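Local coordinates for protein ecto-NAD+ glycohydrolase (CD38 molecule) (Bos taurus, PDB 3GC6) that belongs to the ADP-ribosyl cyclase family, as the bovine form of the surface molecule CD38, and is built around a parallel beta sheet flanked by helices, at residues D29-T32 with Q33-P37; P77-C81 with G82-F86. The protein carries 1 engineered substitution. One frame throughout, in Å; residues are numbered along the deposited sequence.

Contact 1: D29-T32 with Q33-P37. With SO4 (sulfate ion), chain E.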
loop_
_atom_site.group_PDB
_atom_site.type_symbol
_atom_site.label_atom_id
_atom_site.label_comp_id
_atom_site.label_asym_id
_atom_site.label_seq_id
_atom_site.Cartn_x
_atom_site.Cartn_y
_atom_site.Cartn_z
ATOM N N ASP A 29 -7.156 -1.386 2.159
ATOM C CA ASP A 29 -5.905 -1.484 2.944
ATOM C C ASP A 29 -5.420 -2.923 3.017
ATOM O O ASP A 29 -4.225 -3.211 2.853
ATOM C CB ASP A 29 -6.123 -0.934 4.355
ATOM C CG ASP A 29 -6.272 0.595 4.381
ATOM O OD1 ASP A 29 -5.842 1.271 3.427
ATOM O OD2 ASP A 29 -6.821 1.130 5.385
ATOM N N THR A 30 -6.333 -3.852 3.303
ATOM C CA THR A 30 -5.963 -5.255 3.354
ATOM C C THR A 30 -5.357 -5.722 2.031
ATOM O O THR A 30 -4.303 -6.373 1.974
ATOM C CB THR A 30 -7.198 -6.095 3.735
ATOM O OG1 THR A 30 -7.552 -5.744 5.080
ATOM C CG2 THR A 30 -6.891 -7.602 3.618
ATOM N N TYR A 31 -6.025 -5.386 0.943
ATOM C CA TYR A 31 -5.556 -5.841 -0.346
ATOM C C TYR A 31 -4.166 -5.294 -0.707
ATOM O O TYR A 31 -3.258 -6.063 -1.071
ATOM C CB TYR A 31 -6.566 -5.452 -1.425
ATOM C CG TYR A 31 -6.226 -6.024 -2.799
ATOM C CD1 TYR A 31 -6.765 -7.245 -3.208
ATOM C CD2 TYR A 31 -5.348 -5.352 -3.659
ATOM C CE1 TYR A 31 -6.455 -7.818 -4.459
ATOM C CE2 TYR A 31 -5.025 -5.904 -4.925
ATOM C CZ TYR A 31 -5.596 -7.139 -5.315
ATOM O OH TYR A 31 -5.331 -7.674 -6.570
ATOM N N THR A 32 -4.010 -3.978 -0.591
ATOM C CA THR A 32 -2.805 -3.324 -1.083
ATOM C C THR A 32 -1.602 -3.603 -0.206
ATOM O O THR A 32 -0.465 -3.476 -0.683
ATOM C CB THR A 32 -2.975 -1.820 -1.185
ATOM O OG1 THR A 32 -3.359 -1.312 0.103
ATOM C CG2 THR A 32 -4.065 -1.463 -2.213
ATOM N N GLN A 33 -1.841 -3.909 1.074
ATOM C CA GLN A 33 -0.723 -4.064 2.027
ATOM C C GLN A 33 -0.439 -5.507 2.433
ATOM O O GLN A 33 0.683 -5.841 2.847
ATOM C CB GLN A 33 -1.004 -3.229 3.274
ATOM C CG GLN A 33 -1.061 -1.754 2.998
ATOM C CD GLN A 33 -1.336 -0.947 4.243
ATOM O OE1 GLN A 33 -0.791 -1.234 5.321
ATOM N NE2 GLN A 33 -2.171 0.079 4.110
ATOM N N THR A 34 -1.435 -6.371 2.350
ATOM C CA THR A 34 -1.257 -7.713 2.915
ATOM C C THR A 34 -1.583 -8.842 1.932
ATOM O O THR A 34 -1.020 -9.941 2.019
ATOM C CB THR A 34 -2.015 -7.900 4.258
ATOM O OG1 THR A 34 -3.410 -8.111 4.004
ATOM C CG2 THR A 34 -1.828 -6.707 5.176
ATOM N N ILE A 35 -2.474 -8.574 0.983
ATOM C CA ILE A 35 -2.833 -9.573 -0.024
ATOM C C ILE A 35 -1.917 -9.529 -1.242
ATOM O O ILE A 35 -1.273 -10.539 -1.586
ATOM C CB ILE A 35 -4.305 -9.453 -0.455
ATOM C CG1 ILE A 35 -5.208 -9.724 0.743
ATOM C CG2 ILE A 35 -4.635 -10.444 -1.586
ATOM C CD1 ILE A 35 -6.649 -9.623 0.404
ATOM N N ARG A 36 -1.862 -8.380 -1.903
ATOM C CA ARG A 36 -1.004 -8.206 -3.065
ATOM C C ARG A 36 -0.066 -7.020 -2.893
ATOM O O ARG A 36 -0.121 -6.069 -3.665
ATOM C CB ARG A 36 -1.826 -8.048 -4.351
ATOM C CG ARG A 36 -1.952 -9.300 -5.217
ATOM C CD ARG A 36 -2.404 -10.522 -4.423
ATOM N NE ARG A 36 -2.643 -11.706 -5.254
ATOM C CZ ARG A 36 -3.844 -12.243 -5.466
ATOM N NH1 ARG A 36 -4.928 -11.710 -4.910
ATOM N NH2 ARG A 36 -3.959 -13.317 -6.237
ATOM N N PRO A 37 0.818 -7.077 -1.884
ATOM C CA PRO A 37 1.752 -5.974 -1.727
ATOM C C PRO A 37 2.975 -6.158 -2.628
ATOM O O PRO A 37 3.005 -7.078 -3.466
ATOM C CB PRO A 37 2.172 -6.101 -0.270
ATOM C CG PRO A 37 2.190 -7.579 -0.028
ATOM C CD PRO A 37 1.033 -8.126 -0.869
HETATM S S SO4 E . -5.492 -6.397 7.497
HETATM O O1 SO4 E . -4.897 -6.748 6.209
HETATM O O2 SO4 E . -4.430 -6.250 8.501
HETATM O O3 SO4 E . -6.234 -5.145 7.358
HETATM O O4 SO4 E . -6.410 -7.459 7.914
HETATM O O HOH W 1 -3.668 0.984 1.629
#
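Thr30 and Thr34, one turn apart near the end of helix 20-35, meet over a backbone carbonyl. Thr30 O accepts from Thr34 N and from Ile35 N, the latter at 3.0 Å. The hydroxyl Thr34 OG1 also lies 2.8 Å from Thr30 O, but it is near a sulfate as well, and its proton could serve either. With chi1 at 78°, OG1 sits between the backbone N and the carbonyl carbon of Thr34, close to both acceptors. Thr30 OG1 approaches sulfate O3 at 2.7 Å, with Glu26 O as a second possible acceptor. The sulfate probably comes from the crystallisation liquor; it also binds Ser41 of the second subunit.

On another side, one water joins three side chains. It donates to Asp29 OD1 and Thr32 OG1 and accepts from Gln33 NE2 at 3.0 Å. Asp29 and Gln33 run side by side, their carboxylate and amide planes well turned from each other. Asp29 OD2 bonds Asn43 ND2 of the second subunit, and Gln33 NE2 also bonds Arg42 O of that subunit. Thr32 OG1 also bonds Cys28 O.

The Tyr31 ring, carried clear of the backbone N by chi1 of -174°, passes Arg36 CB at 3.9 Å from CE2. Ile35 CG2 touches Tyr31 CD1 more loosely. Tyr31 OH is anchored on Asp108 O, and the ring meets Tyr113.

The helix ends in a wider turn: Arg36 N bonds Tyr31 O at 2.8 Å, with a nearly straight N-H...O angle of 172°. This bond and Ile35 N to Thr30 O are both i to i+5, the mark of a pi-type turn at the C-terminal end of a helix, here beside the subunit interface.

Contact 2: P77-C81 with G82-F86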
loop_
_atom_site.group_PDB
_atom_site.type_symbol
_atom_site.label_atom_id
_atom_site.label_comp_id
_atom_site.label_asym_id
_atom_site.label_seq_id
_atom_site.Cartn_x
_atom_site.Cartn_y
_atom_site.Cartn_z
ATOM N N PRO A 77 -8.247 -3.511 -13.522
ATOM C CA PRO A 77 -8.268 -4.952 -13.171
ATOM C C PRO A 77 -7.383 -5.781 -14.112
ATOM O O PRO A 77 -7.857 -6.688 -14.814
ATOM C CB PRO A 77 -9.734 -5.316 -13.358
ATOM C CG PRO A 77 -10.168 -4.413 -14.490
ATOM C CD PRO A 77 -9.483 -3.102 -14.231
ATOM N N THR A 78 -6.097 -5.494 -14.070
ATOM C CA THR A 78 -5.098 -6.079 -14.963
ATOM C C THR A 78 -4.386 -7.189 -14.187
ATOM O O THR A 78 -3.978 -6.951 -13.045
ATOM C CB THR A 78 -4.083 -4.978 -15.352
ATOM O OG1 THR A 78 -4.780 -3.886 -15.967
ATOM C CG2 THR A 78 -3.034 -5.489 -16.308
ATOM N N VAL A 79 -4.225 -8.358 -14.797
ATOM C CA VAL A 79 -3.589 -9.496 -14.141
ATOM C C VAL A 79 -2.350 -9.845 -14.974
ATOM O O VAL A 79 -2.396 -9.781 -16.218
ATOM C CB VAL A 79 -4.596 -10.681 -14.132
ATOM C CG1 VAL A 79 -3.938 -11.991 -13.717
ATOM C CG2 VAL A 79 -5.791 -10.333 -13.225
ATOM N N PRO A 80 -1.243 -10.235 -14.306
ATOM C CA PRO A 80 -0.052 -10.615 -15.067
ATOM C C PRO A 80 -0.311 -11.707 -16.097
ATOM O O PRO A 80 -1.163 -12.585 -15.902
ATOM C CB PRO A 80 0.916 -11.137 -13.994
ATOM C CG PRO A 80 0.510 -10.407 -12.752
ATOM C CD PRO A 80 -1.003 -10.241 -12.852
ATOM N N CYS A 81 0.447 -11.667 -17.187
ATOM C CA CYS A 81 0.310 -12.663 -18.234
ATOM C C CYS A 81 0.371 -14.069 -17.689
ATOM O O CYS A 81 1.252 -14.396 -16.904
ATOM C CB CYS A 81 1.426 -12.464 -19.253
ATOM S SG CYS A 81 1.319 -10.867 -20.068
ATOM N N GLY A 82 -0.572 -14.905 -18.115
ATOM C CA GLY A 82 -0.551 -16.308 -17.743
ATOM C C GLY A 82 -1.181 -16.620 -16.391
ATOM O O GLY A 82 -1.281 -17.794 -16.005
ATOM N N GLN A 83 -1.616 -15.598 -15.663
ATOM C CA GLN A 83 -2.148 -15.835 -14.305
ATOM C C GLN A 83 -3.672 -15.625 -14.194
ATOM O O GLN A 83 -4.225 -15.696 -13.086
ATOM C CB GLN A 83 -1.440 -14.920 -13.288
ATOM C CG GLN A 83 0.042 -15.282 -13.171
ATOM C CD GLN A 83 0.813 -14.288 -12.296
ATOM O OE1 GLN A 83 0.245 -13.669 -11.402
ATOM N NE2 GLN A 83 2.096 -14.094 -12.602
ATOM N N GLN A 84 -4.345 -15.369 -15.321
ATOM C CA GLN A 84 -5.733 -14.939 -15.248
ATOM C C GLN A 84 -6.718 -16.102 -15.369
ATOM O O GLN A 84 -6.556 -16.978 -16.252
ATOM C CB GLN A 84 -6.008 -13.938 -16.381
ATOM C CG GLN A 84 -7.309 -13.163 -16.265
ATOM C CD GLN A 84 -7.253 -11.878 -17.084
ATOM O OE1 GLN A 84 -6.171 -11.383 -17.420
ATOM N NE2 GLN A 84 -8.416 -11.343 -17.405
ATOM N N VAL A 85 -7.735 -16.090 -14.490
ATOM C CA VAL A 85 -8.788 -17.099 -14.475
ATOM C C VAL A 85 -10.160 -16.457 -14.685
ATOM O O VAL A 85 -10.481 -15.433 -14.036
ATOM C CB VAL A 85 -8.809 -17.795 -13.114
ATOM C CG1 VAL A 85 -10.011 -18.741 -13.019
ATOM C CG2 VAL A 85 -7.490 -18.603 -12.951
ATOM N N PHE A 86 -10.952 -17.043 -15.585
ATOM C CA PHE A 86 -12.359 -16.689 -15.794
ATOM C C PHE A 86 -13.187 -17.845 -15.272
ATOM O O PHE A 86 -12.685 -18.970 -15.120
ATOM C CB PHE A 86 -12.640 -16.541 -17.289
ATOM C CG PHE A 86 -11.929 -15.391 -17.911
ATOM C CD1 PHE A 86 -12.594 -14.165 -18.094
ATOM C CD2 PHE A 86 -10.590 -15.511 -18.298
ATOM C CE1 PHE A 86 -11.903 -13.066 -18.682
ATOM C CE2 PHE A 86 -9.907 -14.437 -18.866
ATOM C CZ PHE A 86 -10.565 -13.213 -19.066
HETATM O O HOH W 2 -3.609 -12.019 -18.169
HETATM O O HOH W 3 -5.584 -8.625 -17.273
#
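Gln83 turns its side chain back onto Pro80 through chi1 of -66° and an extended chain beyond CG. The amide then lies against the proline ring. NE2 of Gln83 comes to 3.5 Å from Pro80 CB, and OE1 of Gln83 sits 3.5 Å from Pro80 CG. The two side chains meet at a slant, by van der Waals contact. Gln84 takes a different course, its CG anti to the backbone N at chi1 of -167°. This brings its OE1 to 3.7 Å from Val79 CB.

Two waters reinforce that second pairing. One accepts from Val79 N and donates to Gln84 OE1, at 2.8 Å from the latter. The other lies 2.7 Å from Gln84 OE1 and 3.2 Å from Val79 O, though its protons cannot be assigned, since other acceptors are near. Val79 CG1 meanwhile packs 3.7 Å from Gln83 C, against the backbone leaving the turn.

The backbone enclosed by these pairs, from Pro80 to Gln83, is a type II beta turn. Gln83 N donates to Pro80 O at 3.1 Å and closes it. Gly82 holds the third position with a positive phi of 84°, the conformation in which glycine is common in type II turns.

Cys81, at the second position, is tied to Cys162 by a disulfide, and Gly82 makes a backbone bond to the same residue. Gln84 NE2 bonds Phe157 O, and Val79 packs on Phe157 of helix 145-159. The turn thus leads the loop after helix 69-74 into strand 85-88, an edge strand, within this chain, of the parallel sheet, next to strand 164-170.

Overall arrangement
The two contacts follow one another along the chain, with centres about 17 Å apart and nearest atoms about 7 Å apart. They do not touch, but both reach the Met104 region: Tyr31 and Arg36 of contact 1 pack on Met104, while Gln83 and Val85 bond its backbone. Each mixes buried and more open residues. Contact 1 is a helix end, its centre about 19 Å from the centre of the chain, and leans on helix 110-115 and the second subunit. Contact 2, its centre about 12 Å from it, is a turn entering the sheet and meets no other protein chain. Repeated helical bonds dominate 29-37; one turn bond and a disulfide distinguish 77-86.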